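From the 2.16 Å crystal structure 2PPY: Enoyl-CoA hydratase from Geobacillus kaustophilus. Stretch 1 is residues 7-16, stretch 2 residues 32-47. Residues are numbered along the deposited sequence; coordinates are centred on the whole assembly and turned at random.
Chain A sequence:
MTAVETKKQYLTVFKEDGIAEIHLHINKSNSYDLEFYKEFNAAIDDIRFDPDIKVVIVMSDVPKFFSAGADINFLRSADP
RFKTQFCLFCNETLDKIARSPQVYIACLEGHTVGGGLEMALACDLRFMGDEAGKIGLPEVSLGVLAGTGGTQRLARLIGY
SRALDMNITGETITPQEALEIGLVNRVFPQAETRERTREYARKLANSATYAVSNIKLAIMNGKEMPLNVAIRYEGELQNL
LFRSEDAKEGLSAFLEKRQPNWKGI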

ATOM      1  N   LYS A   7      27.883 -12.410  28.870  1.00 89.42           N
ATOM      2  CA  LYS A   7      27.927 -13.570  27.986  1.00 90.00           C
ATOM      3  C   LYS A   7      26.897 -14.666  28.245  1.00 88.34           C
ATOM      4  O   LYS A   7      26.356 -14.798  29.343  1.00 87.89           O
ATOM      5  CB  LYS A   7      29.322 -14.196  28.055  1.00 92.98           C
ATOM      6  CG  LYS A   7      30.447 -13.178  28.102  1.00 97.46           C
ATOM      7  CD  LYS A   7      31.730 -13.789  28.636  1.00 99.01           C
ATOM      8  CE  LYS A   7      32.786 -12.721  28.864  1.00 99.16           C
ATOM      9  NZ  LYS A   7      33.993 -13.268  29.541  1.00100.42           N
ATOM     10  N   LYS A   8      26.646 -15.450  27.199  1.00 85.78           N
ATOM     11  CA  LYS A   8      25.734 -16.586  27.237  1.00 83.29           C
ATOM     12  C   LYS A   8      26.471 -17.702  26.505  1.00 77.50           C
ATOM     13  O   LYS A   8      27.687 -17.619  26.335  1.00 79.30           O
ATOM     14  CB  LYS A   8      24.410 -16.259  26.540  1.00 87.67           C
ATOM     15  CG  LYS A   8      23.479 -15.387  27.376  1.00 92.30           C
ATOM     16  CD  LYS A   8      22.092 -15.285  26.760  1.00 97.09           C
ATOM     17  CE  LYS A   8      21.126 -14.569  27.695  1.00100.12           C
ATOM     18  NZ  LYS A   8      19.741 -14.513  27.146  1.00 99.49           N
ATOM     19  N   GLN A   9      25.764 -18.738  26.068  1.00 70.41           N
ATOM     20  CA  GLN A   9      26.437 -19.833  25.373  1.00 62.62           C
ATOM     21  C   GLN A   9      26.448 -19.713  23.854  1.00 56.91           C
ATOM     22  O   GLN A   9      27.364 -20.211  23.200  1.00 60.87           O
ATOM     23  CB  GLN A   9      25.830 -21.181  25.773  1.00 60.70           C
ATOM     24  CG  GLN A   9      24.315 -21.232  25.768  1.00 58.89           C
ATOM     25  CD  GLN A   9      23.793 -22.646  25.944  1.00 63.62           C
ATOM     26  OE1 GLN A   9      24.469 -23.501  26.520  1.00 63.16           O
ATOM     27  NE2 GLN A   9      22.583 -22.898  25.457  1.00 59.60           N
ATOM     28  N   TYR A  10      25.442 -19.051  23.294  1.00 48.42           N
ATOM     29  CA  TYR A  10      25.352 -18.893  21.845  1.00 40.37           C
ATOM     30  C   TYR A  10      25.944 -17.576  21.363  1.00 34.42           C
ATOM     31  O   TYR A  10      26.392 -17.467  20.220  1.00 31.34           O
ATOM     32  CB  TYR A  10      23.895 -18.965  21.395  1.00 36.84           C
ATOM     33  CG  TYR A  10      23.240 -20.311  21.581  1.00 36.08           C
ATOM     34  CD1 TYR A  10      23.412 -21.326  20.644  1.00 41.41           C
ATOM     35  CD2 TYR A  10      22.424 -20.561  22.680  1.00 37.66           C
ATOM     36  CE1 TYR A  10      22.781 -22.559  20.795  1.00 43.24           C
ATOM     37  CE2 TYR A  10      21.791 -21.788  22.839  1.00 39.32           C
ATOM     38  CZ  TYR A  10      21.970 -22.781  21.895  1.00 39.20           C
ATOM     39  OH  TYR A  10      21.333 -23.990  22.048  1.00 46.52           O
ATOM     40  N   LEU A  11      25.945 -16.573  22.231  1.00 32.50           N
ATOM     41  CA  LEU A  11      26.459 -15.270  21.848  1.00 30.34           C
ATOM     42  C   LEU A  11      26.892 -14.453  23.054  1.00 29.63           C
ATOM     43  O   LEU A  11      26.514 -14.751  24.186  1.00 24.43           O
ATOM     44  CB  LEU A  11      25.378 -14.519  21.052  1.00 31.93           C
ATOM     45  CG  LEU A  11      24.633 -13.271  21.559  1.00 36.37           C
ATOM     46  CD1 LEU A  11      23.424 -13.054  20.655  1.00 37.59           C
ATOM     47  CD2 LEU A  11      24.152 -13.420  22.988  1.00 34.28           C
ATOM     48  N   THR A  12      27.679 -13.412  22.795  1.00 29.86           N
ATOM     49  CA  THR A  12      28.159 -12.517  23.839  1.00 28.02           C
ATOM     50  C   THR A  12      27.947 -11.068  23.407  1.00 29.15           C
ATOM     51  O   THR A  12      28.182 -10.712  22.251  1.00 30.83           O
ATOM     52  CB  THR A  12      29.661 -12.741  24.120  1.00 31.86           C
ATOM     53  OG1 THR A  12      29.856 -14.058  24.643  1.00 34.48           O
ATOM     54  CG2 THR A  12      30.179 -11.725  25.124  1.00 29.26           C
ATOM     55  N   VAL A  13      27.495 -10.235  24.339  1.00 28.65           N
ATOM     56  CA  VAL A  13      27.264  -8.826  24.052  1.00 25.92           C
ATOM     57  C   VAL A  13      28.286  -7.969  24.790  1.00 27.40           C
ATOM     58  O   VAL A  13      28.463  -8.106  25.999  1.00 30.35           O
ATOM     59  CB  VAL A  13      25.843  -8.381  24.487  1.00 25.41           C
ATOM     60  CG1 VAL A  13      25.646  -6.901  24.188  1.00 26.09           C
ATOM     61  CG2 VAL A  13      24.790  -9.204  23.767  1.00 26.60           C
ATOM     62  N   PHE A  14      28.959  -7.095  24.050  1.00 23.89           N
ATOM     63  CA  PHE A  14      29.955  -6.189  24.613  1.00 25.94           C
ATOM     64  C   PHE A  14      29.439  -4.765  24.431  1.00 29.73           C
ATOM     65  O   PHE A  14      29.004  -4.398  23.339  1.00 31.85           O
ATOM     66  CB  PHE A  14      31.293  -6.330  23.878  1.00 32.33           C
ATOM     67  CG  PHE A  14      31.944  -7.672  24.041  1.00 36.92           C
ATOM     68  CD1 PHE A  14      32.485  -8.057  25.263  1.00 38.10           C
ATOM     69  CD2 PHE A  14      32.025  -8.554  22.968  1.00 39.79           C
ATOM     70  CE1 PHE A  14      33.101  -9.302  25.416  1.00 39.95           C
ATOM     71  CE2 PHE A  14      32.638  -9.801  23.107  1.00 39.70           C
ATOM     72  CZ  PHE A  14      33.177 -10.174  24.335  1.00 41.46           C
ATOM     73  N   LYS A  15      29.480  -3.966  25.493  1.00 30.16           N
ATOM     74  CA  LYS A  15      29.016  -2.584  25.415  1.00 27.03           C
ATOM     75  C   LYS A  15      30.138  -1.630  25.779  1.00 32.64           C
ATOM     76  O   LYS A  15      30.804  -1.804  26.801  1.00 30.63           O
ATOM     77  CB  LYS A  15      27.837  -2.348  26.358  1.00 23.27           C
ATOM     78  CG  LYS A  15      26.563  -3.097  25.988  1.00 24.25           C
ATOM     79  CD  LYS A  15      25.446  -2.696  26.931  1.00 29.91           C
ATOM     80  CE  LYS A  15      24.180  -3.499  26.700  1.00 34.91           C
ATOM     81  NZ  LYS A  15      23.113  -3.079  27.655  1.00 31.21           N
ATOM     82  N   GLU A  16      30.336  -0.614  24.948  1.00 32.29           N
ATOM     83  CA  GLU A  16      31.387   0.355  25.196  1.00 37.23           C
ATOM     84  C   GLU A  16      31.210   1.602  24.341  1.00 34.63           C
ATOM     85  O   GLU A  16      31.004   1.515  23.135  1.00 36.99           O
ATOM     86  CB  GLU A  16      32.748  -0.292  24.918  1.00 43.33           C
ATOM     87  CG  GLU A  16      33.953   0.567  25.253  1.00 55.22           C
ATOM     88  CD  GLU A  16      35.256  -0.208  25.142  1.00 65.67           C
ATOM     89  OE1 GLU A  16      35.554  -0.731  24.045  1.00 67.58           O
ATOM     90  OE2 GLU A  16      35.984  -0.296  26.155  1.00 67.65           O
ATOM     91  N   TYR A  32      22.210 -22.073  13.693  1.00 25.76           N
ATOM     92  CA  TYR A  32      21.374 -21.811  14.862  1.00 20.13           C
ATOM     93  C   TYR A  32      20.127 -22.657  15.058  1.00 20.41           C
ATOM     94  O   TYR A  32      19.697 -23.387  14.164  1.00 21.14           O
ATOM     95  CB  TYR A  32      20.959 -20.339  14.859  1.00 19.99           C
ATOM     96  CG  TYR A  32      20.140 -19.949  13.647  1.00 16.38           C
ATOM     97  CD1 TYR A  32      20.732 -19.344  12.536  1.00 15.54           C
ATOM     98  CD2 TYR A  32      18.770 -20.208  13.601  1.00 16.61           C
ATOM     99  CE1 TYR A  32      19.972 -19.005  11.408  1.00 16.57           C
ATOM    100  CE2 TYR A  32      18.005 -19.877  12.481  1.00 19.35           C
ATOM    101  CZ  TYR A  32      18.611 -19.277  11.391  1.00 18.35           C
ATOM    102  OH  TYR A  32      17.854 -18.968  10.289  1.00 19.61           O
ATOM    103  N   ASP A  33      19.553 -22.530  16.252  1.00 20.14           N
ATOM    104  CA  ASP A  33      18.323 -23.223  16.631  1.00 22.33           C
ATOM    105  C   ASP A  33      17.404 -22.188  17.282  1.00 21.06           C
ATOM    106  O   ASP A  33      17.669 -20.990  17.208  1.00 22.65           O
ATOM    107  CB  ASP A  33      18.608 -24.354  17.624  1.00 23.28           C
ATOM    108  CG  ASP A  33      19.381 -23.883  18.842  1.00 26.37           C
ATOM    109  OD1 ASP A  33      19.313 -22.682  19.180  1.00 28.24           O
ATOM    110  OD2 ASP A  33      20.052 -24.723  19.473  1.00 33.65           O
ATOM    111  N   LEU A  34      16.337 -22.643  17.931  1.00 19.95           N
ATOM    112  CA  LEU A  34      15.403 -21.721  18.568  1.00 20.64           C
ATOM    113  C   LEU A  34      16.038 -20.980  19.733  1.00 22.08           C
ATOM    114  O   LEU A  34      15.839 -19.779  19.892  1.00 28.63           O
ATOM    115  CB  LEU A  34      14.148 -22.464  19.052  1.00 18.77           C
ATOM    116  CG  LEU A  34      13.106 -21.608  19.792  1.00 19.90           C
ATOM    117  CD1 LEU A  34      12.730 -20.396  18.944  1.00 15.71           C
ATOM    118  CD2 LEU A  34      11.872 -22.444  20.105  1.00 19.60           C
ATOM    119  N   GLU A  35      16.805 -21.696  20.549  1.00 21.48           N
ATOM    120  CA  GLU A  35      17.451 -21.089  21.701  1.00 23.77           C
ATOM    121  C   GLU A  35      18.364 -19.927  21.298  1.00 23.18           C
ATOM    122  O   GLU A  35      18.458 -18.929  22.015  1.00 22.35           O
ATOM    123  CB  GLU A  35      18.243 -22.149  22.473  1.00 28.22           C
ATOM    124  CG  GLU A  35      18.699 -21.709  23.850  1.00 40.66           C
ATOM    125  CD  GLU A  35      17.549 -21.268  24.740  1.00 53.07           C
ATOM    126  OE1 GLU A  35      16.574 -22.039  24.889  1.00 53.29           O
ATOM    127  OE2 GLU A  35      17.627 -20.149  25.293  1.00 56.96           O
ATOM    128  N   PHE A  36      19.040 -20.048  20.158  1.00 20.83           N
ATOM    129  CA  PHE A  36      19.909 -18.966  19.714  1.00 23.28           C
ATOM    130  C   PHE A  36      19.100 -17.695  19.515  1.00 21.47           C
ATOM    131  O   PHE A  36      19.463 -16.632  20.016  1.00 20.19           O
ATOM    132  CB  PHE A  36      20.600 -19.289  18.389  1.00 26.25           C
ATOM    133  CG  PHE A  36      21.147 -18.065  17.698  1.00 26.76           C
ATOM    134  CD1 PHE A  36      22.209 -17.355  18.252  1.00 25.79           C
ATOM    135  CD2 PHE A  36      20.558 -17.584  16.531  1.00 28.58           C
ATOM    136  CE1 PHE A  36      22.670 -16.172  17.659  1.00 24.37           C
ATOM    137  CE2 PHE A  36      21.011 -16.402  15.931  1.00 22.66           C
ATOM    138  CZ  PHE A  36      22.071 -15.698  16.497  1.00 18.43           C
ATOM    139  N   TYR A  37      18.006 -17.811  18.764  1.00 24.64           N
ATOM    140  CA  TYR A  37      17.159 -16.658  18.494  1.00 17.61           C
ATOM    141  C   TYR A  37      16.513 -16.093  19.744  1.00 19.40           C
ATOM    142  O   TYR A  37      16.244 -14.895  19.817  1.00 21.68           O
ATOM    143  CB  TYR A  37      16.107 -17.007  17.441  1.00 19.70           C
ATOM    144  CG  TYR A  37      16.481 -16.468  16.075  1.00 20.34           C
ATOM    145  CD1 TYR A  37      16.405 -15.100  15.805  1.00 21.22           C
ATOM    146  CD2 TYR A  37      16.970 -17.310  15.075  1.00 21.13           C
ATOM    147  CE1 TYR A  37      16.806 -14.582  14.573  1.00 26.74           C
ATOM    148  CE2 TYR A  37      17.376 -16.801  13.837  1.00 28.12           C
ATOM    149  CZ  TYR A  37      17.290 -15.436  13.595  1.00 25.66           C
ATOM    150  OH  TYR A  37      17.676 -14.923  12.377  1.00 25.39           O
ATOM    151  N   LYS A  38      16.276 -16.947  20.735  1.00 16.86           N
ATOM    152  CA  LYS A  38      15.692 -16.476  21.982  1.00 21.83           C
ATOM    153  C   LYS A  38      16.720 -15.573  22.662  1.00 19.09           C
ATOM    154  O   LYS A  38      16.364 -14.568  23.272  1.00 19.71           O
ATOM    155  CB  LYS A  38      15.313 -17.664  22.875  1.00 20.91           C
ATOM    156  CG  LYS A  38      14.155 -18.476  22.305  1.00 24.08           C
ATOM    157  CD  LYS A  38      13.959 -19.812  23.001  1.00 35.02           C
ATOM    158  CE  LYS A  38      13.558 -19.650  24.451  1.00 42.88           C
ATOM    159  NZ  LYS A  38      13.321 -20.980  25.079  1.00 54.37           N
ATOM    160  N   GLU A  39      17.999 -15.919  22.524  1.00 20.92           N
ATOM    161  CA  GLU A  39      19.065 -15.114  23.110  1.00 19.49           C
ATOM    162  C   GLU A  39      19.292 -13.844  22.291  1.00 20.25           C
ATOM    163  O   GLU A  39      19.502 -12.768  22.850  1.00 17.18           O
ATOM    164  CB  GLU A  39      20.374 -15.906  23.187  1.00 29.49           C
ATOM    165  CG  GLU A  39      20.303 -17.184  24.019  1.00 40.32           C
ATOM    166  CD  GLU A  39      21.677 -17.674  24.447  1.00 47.89           C
ATOM    167  OE1 GLU A  39      22.592 -17.703  23.599  1.00 50.11           O
ATOM    168  OE2 GLU A  39      21.846 -18.034  25.631  1.00 47.89           O
ATOM    169  N   PHE A  40      19.250 -13.971  20.967  1.00 18.97           N
ATOM    170  CA  PHE A  40      19.446 -12.820  20.087  1.00 19.38           C
ATOM    171  C   PHE A  40      18.325 -11.806  20.331  1.00 18.71           C
ATOM    172  O   PHE A  40      18.561 -10.594  20.356  1.00 17.93           O
ATOM    173  CB  PHE A  40      19.444 -13.258  18.617  1.00 20.85           C
ATOM    174  CG  PHE A  40      19.915 -12.189  17.665  1.00 24.86           C
ATOM    175  CD1 PHE A  40      21.204 -11.677  17.759  1.00 27.88           C
ATOM    176  CD2 PHE A  40      19.072 -11.693  16.678  1.00 28.19           C
ATOM    177  CE1 PHE A  40      21.650 -10.691  16.879  1.00 31.02           C
ATOM    178  CE2 PHE A  40      19.509 -10.706  15.792  1.00 31.31           C
ATOM    179  CZ  PHE A  40      20.800 -10.203  15.896  1.00 25.33           C
ATOM    180  N   ASN A  41      17.108 -12.314  20.515  1.00 15.83           N
ATOM    181  CA  ASN A  41      15.950 -11.467  20.787  1.00 16.73           C
ATOM    182  C   ASN A  41      16.141 -10.721  22.106  1.00 18.73           C
ATOM    183  O   ASN A  41      15.833  -9.534  22.211  1.00 21.20           O
ATOM    184  CB  ASN A  41      14.682 -12.317  20.879  1.00 17.40           C
ATOM    185  CG  ASN A  41      13.452 -11.487  21.177  1.00 21.00           C
ATOM    186  OD1 ASN A  41      13.016 -10.684  20.355  1.00 18.87           O
ATOM    187  ND2 ASN A  41      12.894 -11.666  22.365  1.00 20.96           N
ATOM    188  N   ALA A  42      16.644 -11.426  23.116  1.00 20.85           N
ATOM    189  CA  ALA A  42      16.882 -10.823  24.428  1.00 20.91           C
ATOM    190  C   ALA A  42      17.926  -9.715  24.337  1.00 17.46           C
ATOM    191  O   ALA A  42      17.804  -8.682  24.995  1.00 21.35           O
ATOM    192  CB  ALA A  42      17.336 -11.886  25.422  1.00 13.70           C
ATOM    193  N   ALA A  43      18.954  -9.936  23.520  1.00 15.73           N
ATOM    194  CA  ALA A  43      20.014  -8.949  23.344  1.00 16.65           C
ATOM    195  C   ALA A  43      19.429  -7.682  22.731  1.00 20.43           C
ATOM    196  O   ALA A  43      19.762  -6.564  23.133  1.00 22.39           O
ATOM    197  CB  ALA A  43      21.103  -9.511  22.442  1.00 21.12           C
ATOM    198  N   ILE A  44      18.548  -7.865  21.753  1.00 20.76           N
ATOM    199  CA  ILE A  44      17.901  -6.737  21.099  1.00 18.98           C
ATOM    200  C   ILE A  44      17.082  -5.945  22.118  1.00 19.82           C
ATOM    201  O   ILE A  44      17.219  -4.721  22.211  1.00 22.01           O
ATOM    202  CB  ILE A  44      16.984  -7.213  19.950  1.00 17.33           C
ATOM    203  CG1 ILE A  44      17.837  -7.879  18.862  1.00 18.88           C
ATOM    204  CG2 ILE A  44      16.217  -6.039  19.374  1.00 15.76           C
ATOM    205  CD1 ILE A  44      17.051  -8.427  17.697  1.00 18.06           C
ATOM    206  N   ASP A  45      16.244  -6.639  22.887  1.00 14.96           N
ATOM    207  CA  ASP A  45      15.428  -5.966  23.898  1.00 21.87           C
ATOM    208  C   ASP A  45      16.312  -5.244  24.909  1.00 23.14           C
ATOM    209  O   ASP A  45      16.062  -4.088  25.256  1.00 29.03           O
ATOM    210  CB  ASP A  45      14.522  -6.960  24.635  1.00 20.79           C
ATOM    211  CG  ASP A  45      13.363  -7.436  23.786  1.00 23.22           C
ATOM    212  OD1 ASP A  45      12.949  -6.693  22.873  1.00 24.73           O
ATOM    213  OD2 ASP A  45      12.853  -8.547  24.040  1.00 21.57           O
ATOM    214  N   ASP A  46      17.350  -5.930  25.379  1.00 20.36           N
ATOM    215  CA  ASP A  46      18.272  -5.336  26.339  1.00 23.89           C
ATOM    216  C   ASP A  46      18.877  -4.051  25.792  1.00 23.19           C
ATOM    217  O   ASP A  46      18.855  -3.013  26.450  1.00 24.74           O
ATOM    218  CB  ASP A  46      19.409  -6.298  26.666  1.00 25.86           C
ATOM    219  CG  ASP A  46      20.458  -5.663  27.560  1.00 32.26           C
ATOM    220  OD1 ASP A  46      20.159  -5.435  28.750  1.00 38.96           O
ATOM    221  OD2 ASP A  46      21.572  -5.379  27.071  1.00 30.12           O
ATOM    222  N   ILE A  47      19.424  -4.135  24.583  1.00 25.15           N
ATOM    223  CA  ILE A  47      20.049  -2.987  23.946  1.00 17.82           C
ATOM    224  C   ILE A  47      19.077  -1.833  23.733  1.00 21.69           C
ATOM    225  O   ILE A  47      19.456  -0.668  23.875  1.00 16.18           O
ATOM    226  CB  ILE A  47      20.700  -3.396  22.606  1.00 22.73           C
ATOM    227  CG1 ILE A  47      21.837  -4.389  22.879  1.00 23.52           C
ATOM    228  CG2 ILE A  47      21.232  -2.166  21.882  1.00 22.47           C
ATOM    229  CD1 ILE A  47      22.453  -5.006  21.646  1.00 21.29           C
TER

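How does the start of the helix meet the other stretch? Asp-33 sits at the N-cap, and its OD1 accepts a hydrogen bond from Phe-36 N at 2.8 Å, using a short acidic side chain to satisfy an amide that the first turn leaves without a helical partner. Its other oxygen, OD2, lies 3.0 Å from Tyr-10 OH, so the tyrosine hydroxyl reaches the polar end of the helix. Next in line, Glu-35 presents its aliphatic part to Tyr-10, with CG 3.3 Å from Tyr-10 CE2, while the end of its side chain leads away; there OE1 forms a salt bridge with Lys-38 NZ, weak as a hydrogen bond at 3.4 Å.

What does Phe-36 contribute? Its CA, together with the carbonyl carbon of Glu-35, lies over one face of the Tyr-10 ring, so the tyrosine rests against the helix backbone; here the two stretches come within 5.8 Å, measured between Tyr-10 CA and Phe-36 CA. Phe-36 itself is buried, and the edge of its ring meets Tyr-10, with CD1 3.9 Å from Tyr-10 CB. Tyrosine suits this place: its ring covers the first turn.

Why is an acid found at the buried position of Glu-39? Its side chain points toward stretch 1, where Tyr-10 N donates a hydrogen bond to OE1 at 3.2 Å, although the position of that oxygen is less certain than most. The carboxylate thus serves a backbone amide in the loop just before the strand. Lys-8 extends alongside, bringing opposite charge near: its NZ is 4.4 Å from Glu-39 OE2, beyond salt-bridge range, and the lysine is poorly ordered.

How does the contact continue once the strand begins? The strand runs nearly parallel to the helix, at 11°, with a closest axial approach of 9.6 Å. Leu-11, Val-13 and Lys-15 point toward the helix, while the intervening Thr-12 and Phe-14 are out of reach, the alternation expected of a strand. Leu-11 CD1 packs at the edge of the Phe-40 ring, 3.9 Å from its CD1. Farther on, Ala-43 CB meets Val-13 CG2 at 3.9 Å, a compact buried pairing.

What closes the contact at the far end? Exposed Asp-46 points toward the strand, and its OD2 receives a hydrogen bond from Lys-15 NZ at 2.8 Å, part of a salt bridge. The extended lysine, with chi2 to chi4 all t, spans the wider gap here and carries its charge to the acid.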